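PDB 1V4V: UDP-N-Acetylglucosamine 2-Epimerase from Thermus thermophilus, which probably interconverts UDP-N-acetylglucosamine and UDP-N-acetylmannosamine by inverting the sugar at C2. Local coordinates for residues H238-P241 / V242-E245; K252-R255 / N256-L259. All blocks are in the same frame, centred on the assembly; numbering follows the deposited sequence.

Contact 1: H238-P241 / V242-E245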
ATOM      1  N   HIS A 238       8.231 -20.246  34.663  1.00 30.75           N
ATOM      2  CA  HIS A 238       8.521 -20.735  33.320  1.00 34.56           C
ATOM      3  C   HIS A 238       9.217 -22.097  33.366  1.00 34.67           C
ATOM      4  O   HIS A 238       9.905 -22.424  34.335  1.00 29.71           O
ATOM      5  CB  HIS A 238       9.368 -19.723  32.546  1.00 39.75           C
ATOM      6  CG  HIS A 238       8.564 -18.620  31.929  1.00 44.95           C
ATOM      7  ND1 HIS A 238       7.961 -17.631  32.676  1.00 47.52           N
ATOM      8  CD2 HIS A 238       8.221 -18.383  30.641  1.00 46.99           C
ATOM      9  CE1 HIS A 238       7.278 -16.834  31.874  1.00 47.60           C
ATOM     10  NE2 HIS A 238       7.418 -17.267  30.635  1.00 48.35           N
ATOM     11  N   LEU A 239       9.028 -22.885  32.310  1.00 36.92           N
ATOM     12  CA  LEU A 239       9.594 -24.230  32.223  1.00 39.39           C
ATOM     13  C   LEU A 239      11.113 -24.334  32.126  1.00 40.15           C
ATOM     14  O   LEU A 239      11.687 -25.366  32.479  1.00 40.36           O
ATOM     15  CB  LEU A 239       8.966 -24.975  31.042  1.00 41.62           C
ATOM     16  CG  LEU A 239       7.470 -25.267  31.171  1.00 43.06           C
ATOM     17  CD1 LEU A 239       6.946 -25.857  29.873  1.00 45.02           C
ATOM     18  CD2 LEU A 239       7.237 -26.222  32.331  1.00 43.12           C
ATOM     19  N   ASN A 240      11.763 -23.280  31.643  1.00 39.36           N
ATOM     20  CA  ASN A 240      13.215 -23.284  31.504  1.00 40.22           C
ATOM     21  C   ASN A 240      13.894 -23.812  32.767  1.00 40.05           C
ATOM     22  O   ASN A 240      13.767 -23.228  33.845  1.00 37.81           O
ATOM     23  CB  ASN A 240      13.722 -21.871  31.214  1.00 43.89           C
ATOM     24  CG  ASN A 240      12.956 -21.195  30.098  1.00 47.14           C
ATOM     25  OD1 ASN A 240      11.764 -20.911  30.229  1.00 48.67           O
ATOM     26  ND2 ASN A 240      13.637 -20.937  28.985  1.00 49.99           N
ATOM     27  N   PRO A 241      14.629 -24.932  32.647  1.00 39.48           N
ATOM     28  CA  PRO A 241      15.328 -25.528  33.791  1.00 39.30           C
ATOM     29  C   PRO A 241      16.226 -24.529  34.525  1.00 37.13           C
ATOM     30  O   PRO A 241      16.364 -24.594  35.745  1.00 37.03           O
ATOM     31  CB  PRO A 241      16.127 -26.663  33.154  1.00 39.94           C
ATOM     32  CG  PRO A 241      15.245 -27.083  32.014  1.00 40.91           C
ATOM     33  CD  PRO A 241      14.814 -25.753  31.436  1.00 40.41           C
ATOM     34  N   VAL A 242      16.838 -23.615  33.776  1.00 36.46           N
ATOM     35  CA  VAL A 242      17.721 -22.607  34.361  1.00 36.04           C
ATOM     36  C   VAL A 242      16.963 -21.768  35.388  1.00 34.48           C
ATOM     37  O   VAL A 242      17.490 -21.430  36.455  1.00 33.73           O
ATOM     38  CB  VAL A 242      18.284 -21.658  33.279  1.00 38.71           C
ATOM     39  CG1 VAL A 242      19.279 -20.694  33.902  1.00 39.63           C
ATOM     40  CG2 VAL A 242      18.936 -22.463  32.168  1.00 40.85           C
ATOM     41  N   VAL A 243      15.721 -21.436  35.052  1.00 30.65           N
ATOM     42  CA  VAL A 243      14.862 -20.646  35.926  1.00 28.63           C
ATOM     43  C   VAL A 243      14.462 -21.444  37.162  1.00 27.77           C
ATOM     44  O   VAL A 243      14.540 -20.952  38.286  1.00 25.22           O
ATOM     45  CB  VAL A 243      13.574 -20.221  35.192  1.00 28.47           C
ATOM     46  CG1 VAL A 243      12.628 -19.502  36.150  1.00 30.46           C
ATOM     47  CG2 VAL A 243      13.922 -19.329  34.013  1.00 30.23           C
ATOM     48  N   ARG A 244      14.034 -22.685  36.948  1.00 27.41           N
ATOM     49  CA  ARG A 244      13.602 -23.529  38.049  1.00 26.14           C
ATOM     50  C   ARG A 244      14.716 -23.920  39.001  1.00 25.66           C
ATOM     51  O   ARG A 244      14.503 -24.007  40.204  1.00 26.89           O
ATOM     52  CB  ARG A 244      12.891 -24.765  37.494  1.00 28.83           C
ATOM     53  CG  ARG A 244      11.722 -24.370  36.606  1.00 31.38           C
ATOM     54  CD  ARG A 244      10.636 -25.406  36.572  1.00 31.50           C
ATOM     55  NE  ARG A 244       9.391 -24.827  36.079  1.00 32.53           N
ATOM     56  CZ  ARG A 244       8.213 -25.436  36.140  1.00 33.95           C
ATOM     57  NH1 ARG A 244       8.123 -26.650  36.670  1.00 33.87           N
ATOM     58  NH2 ARG A 244       7.128 -24.829  35.683  1.00 30.79           N
ATOM     59  N   GLU A 245      15.914 -24.148  38.476  1.00 27.49           N
ATOM     60  CA  GLU A 245      17.026 -24.507  39.349  1.00 28.70           C
ATOM     61  C   GLU A 245      17.326 -23.362  40.302  1.00 28.21           C
ATOM     62  O   GLU A 245      17.811 -23.570  41.414  1.00 29.27           O
ATOM     63  CB  GLU A 245      18.273 -24.826  38.526  1.00 31.32           C
ATOM     64  CG  GLU A 245      18.337 -26.268  38.068  1.00 35.96           C
ATOM     65  CD  GLU A 245      19.547 -26.539  37.211  1.00 38.48           C
ATOM     66  OE1 GLU A 245      19.571 -26.062  36.055  1.00 40.32           O
ATOM     67  OE2 GLU A 245      20.476 -27.215  37.702  1.00 41.73           O
TER
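Arg-244 reaches back from the first turn of its helix to the loop that leads into it, and its NE donates a hydrogen bond of 3.0 Å to the backbone O of His-238. The oxygen sits at the edge of the guanidinium, 13° out of its plane, but the donor stands above the carbonyl plane of His-238, away from the lone-pair directions. Leu-239 lies alongside and points the same way; its CD2 rests over one guanidinium face, toward the rim, 3.6 Å from NH2 of Arg-244. The arginine gets there by setting CG beside its own backbone N and anti to its carbonyl carbon (chi1 -57°) and then running extended to NE, which carries its methylenes past the carbonyls of His-238 and Asn-240.

The helix starts here in the usual way, with Asn-240 at the N-cap and Pro-241 in the first turn, where its lack of an N-H costs no helical bond. Asn-240 caps nothing with its side chain. Its backbone O accepts the ordinary helical bond from Arg-244 N at 3.2 Å and, more weakly, one from Val-243 N, while Glu-245 N donates to Pro-241 O at 2.8 Å. On the inner side, CG2 of Val-243 packs against CB of Asn-240, 3.8 Å away, and the same valine touches Trp-211 and Val-237.

Farther out, NH2 of Arg-244 bonds to the backbone O of Val-237 and forms a salt bridge with Asp-261, so the guanidinium ties the helix start to the loops following strands 232-236 and 257-260. His-238 turns its ring the other way and stacks on His-206.

Contact 2: K252-R255 / N256-L259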
ATOM      1  N   LYS A 252      10.256 -23.190  47.129  1.00 28.01           N
ATOM      2  CA  LYS A 252       9.523 -24.414  47.455  1.00 30.07           C
ATOM      3  C   LYS A 252       9.562 -24.530  48.968  1.00 29.37           C
ATOM      4  O   LYS A 252      10.616 -24.364  49.580  1.00 32.86           O
ATOM      5  CB  LYS A 252      10.197 -25.652  46.854  1.00 31.38           C
ATOM      6  CG  LYS A 252       9.892 -25.892  45.394  1.00 33.39           C
ATOM      7  CD  LYS A 252       8.450 -26.296  45.177  1.00 35.73           C
ATOM      8  CE  LYS A 252       8.184 -26.548  43.700  1.00 38.87           C
ATOM      9  NZ  LYS A 252       6.780 -26.950  43.421  1.00 42.60           N
ATOM     10  N   GLY A 253       8.423 -24.813  49.579  1.00 29.85           N
ATOM     11  CA  GLY A 253       8.405 -24.939  51.018  1.00 29.84           C
ATOM     12  C   GLY A 253       8.055 -23.643  51.722  1.00 30.09           C
ATOM     13  O   GLY A 253       7.921 -23.626  52.944  1.00 30.14           O
ATOM     14  N   VAL A 254       7.937 -22.546  50.973  1.00 27.04           N
ATOM     15  CA  VAL A 254       7.556 -21.283  51.599  1.00 25.53           C
ATOM     16  C   VAL A 254       6.039 -21.369  51.703  1.00 23.16           C
ATOM     17  O   VAL A 254       5.343 -21.469  50.695  1.00 25.03           O
ATOM     18  CB  VAL A 254       7.959 -20.058  50.746  1.00 26.12           C
ATOM     19  CG1 VAL A 254       7.393 -18.789  51.373  1.00 23.50           C
ATOM     20  CG2 VAL A 254       9.481 -19.968  50.661  1.00 27.16           C
ATOM     21  N   ARG A 255       5.547 -21.352  52.935  1.00 25.46           N
ATOM     22  CA  ARG A 255       4.128 -21.489  53.247  1.00 26.08           C
ATOM     23  C   ARG A 255       3.122 -20.750  52.365  1.00 25.97           C
ATOM     24  O   ARG A 255       2.154 -21.353  51.897  1.00 22.81           O
ATOM     25  CB  ARG A 255       3.897 -21.090  54.709  1.00 29.65           C
ATOM     26  CG  ARG A 255       2.711 -21.763  55.372  1.00 34.98           C
ATOM     27  CD  ARG A 255       2.521 -21.242  56.790  1.00 37.13           C
ATOM     28  NE  ARG A 255       3.782 -21.134  57.526  1.00 40.67           N
ATOM     29  CZ  ARG A 255       4.509 -22.163  57.952  1.00 44.02           C
ATOM     30  NH1 ARG A 255       4.114 -23.410  57.724  1.00 46.40           N
ATOM     31  NH2 ARG A 255       5.641 -21.946  58.610  1.00 44.10           N
ATOM     32  N   ASN A 256       3.337 -19.454  52.146  1.00 23.49           N
ATOM     33  CA  ASN A 256       2.391 -18.674  51.352  1.00 22.22           C
ATOM     34  C   ASN A 256       2.792 -18.354  49.911  1.00 22.25           C
ATOM     35  O   ASN A 256       2.311 -17.383  49.319  1.00 21.03           O
ATOM     36  CB  ASN A 256       2.004 -17.391  52.101  1.00 20.65           C
ATOM     37  CG  ASN A 256       3.195 -16.525  52.439  1.00 22.67           C
ATOM     38  OD1 ASN A 256       4.320 -17.013  52.559  1.00 20.99           O
ATOM     39  ND2 ASN A 256       2.949 -15.229  52.620  1.00 20.89           N
ATOM     40  N   PHE A 257       3.677 -19.172  49.358  1.00 21.42           N
ATOM     41  CA  PHE A 257       4.061 -19.028  47.964  1.00 23.24           C
ATOM     42  C   PHE A 257       3.483 -20.254  47.254  1.00 24.92           C
ATOM     43  O   PHE A 257       3.594 -21.385  47.748  1.00 24.89           O
ATOM     44  CB  PHE A 257       5.582 -19.019  47.787  1.00 22.46           C
ATOM     45  CG  PHE A 257       6.113 -17.758  47.151  1.00 20.53           C
ATOM     46  CD1 PHE A 257       6.680 -16.756  47.933  1.00 22.02           C
ATOM     47  CD2 PHE A 257       6.028 -17.567  45.773  1.00 22.57           C
ATOM     48  CE1 PHE A 257       7.159 -15.577  47.356  1.00 20.01           C
ATOM     49  CE2 PHE A 257       6.505 -16.392  45.182  1.00 21.85           C
ATOM     50  CZ  PHE A 257       7.070 -15.397  45.977  1.00 19.99           C
ATOM     51  N   VAL A 258       2.844 -20.027  46.116  1.00 25.50           N
ATOM     52  CA  VAL A 258       2.285 -21.115  45.321  1.00 26.25           C
ATOM     53  C   VAL A 258       2.982 -21.097  43.970  1.00 28.02           C
ATOM     54  O   VAL A 258       2.850 -20.133  43.214  1.00 26.19           O
ATOM     55  CB  VAL A 258       0.766 -20.947  45.087  1.00 27.08           C
ATOM     56  CG1 VAL A 258       0.263 -22.058  44.173  1.00 28.74           C
ATOM     57  CG2 VAL A 258       0.022 -20.981  46.416  1.00 26.92           C
ATOM     58  N   LEU A 259       3.735 -22.150  43.670  1.00 27.27           N
ATOM     59  CA  LEU A 259       4.428 -22.225  42.393  1.00 29.39           C
ATOM     60  C   LEU A 259       3.598 -23.044  41.412  1.00 31.37           C
ATOM     61  O   LEU A 259       3.205 -24.174  41.702  1.00 32.30           O
ATOM     62  CB  LEU A 259       5.817 -22.847  42.566  1.00 32.12           C
ATOM     63  CG  LEU A 259       6.718 -22.221  43.636  1.00 33.52           C
ATOM     64  CD1 LEU A 259       8.120 -22.808  43.514  1.00 35.31           C
ATOM     65  CD2 LEU A 259       6.771 -20.705  43.460  1.00 30.81           C
TER
HETATM   66  O   HOH W   1       5.499 -26.554  40.792  1.00 50.71           O
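Lys-252 lays its aliphatic chain across Leu-259, with CD1 of the leucine 3.7 Å from CE of the lysine and almost as near to CD. A bend at chi2 (-69°) swings the lysine back over the strand, although its CB starts out away from it. Beyond the methylenes, NZ of Lys-252 donates to a water oxygen at 3.0 Å, and that water donates weakly to Leu-259 O; the ammonium also has a cation-pi partner in Phe-248 of the preceding helix.

At the other end of the loop, Val-254 and Phe-257 stand side by side, with CB of Val-254 3.9 Å from CB of Phe-257. CG1 of the valine lies at the edge of the phenyl ring. Between them the backbone closes: Phe-257 N donates to Val-254 O at 3.1 Å. Both side chains pack on helix 214-227. Asn-256 brings OD1 to within 3.7 Å of CG1 of Val-254, while its ND2 is held by the backbone oxygens of Ala-225 and Leu-231, tying the turn to the end of helix 214-227 and to the loop that enters strand 232-236.

Val-254 to Phe-257 form a type I beta turn, which links helix 241-251 to the edge strand 257-260 of a parallel Rossmann-like sheet, as in the GT-B fold.

Both contacts lie at the surface, on the same side of the chain's centre, and serve the same helix 241-251: contact 1 is at its start, contact 2 follows its end and enters strand 257-260. Their centres are 16 Å apart and they do not touch. Each has a single buried residue, Val-243 in the first and Phe-257 in the second. Contact 1 is mainly polar, with backbone carbonyls meeting helix N-H groups and a guanidinium. In contact 2 apolar overlap dominates, supplemented by one turn bond and a water bridge. Together they cover the two connections of one strand-helix-strand unit in the six-stranded parallel sheet.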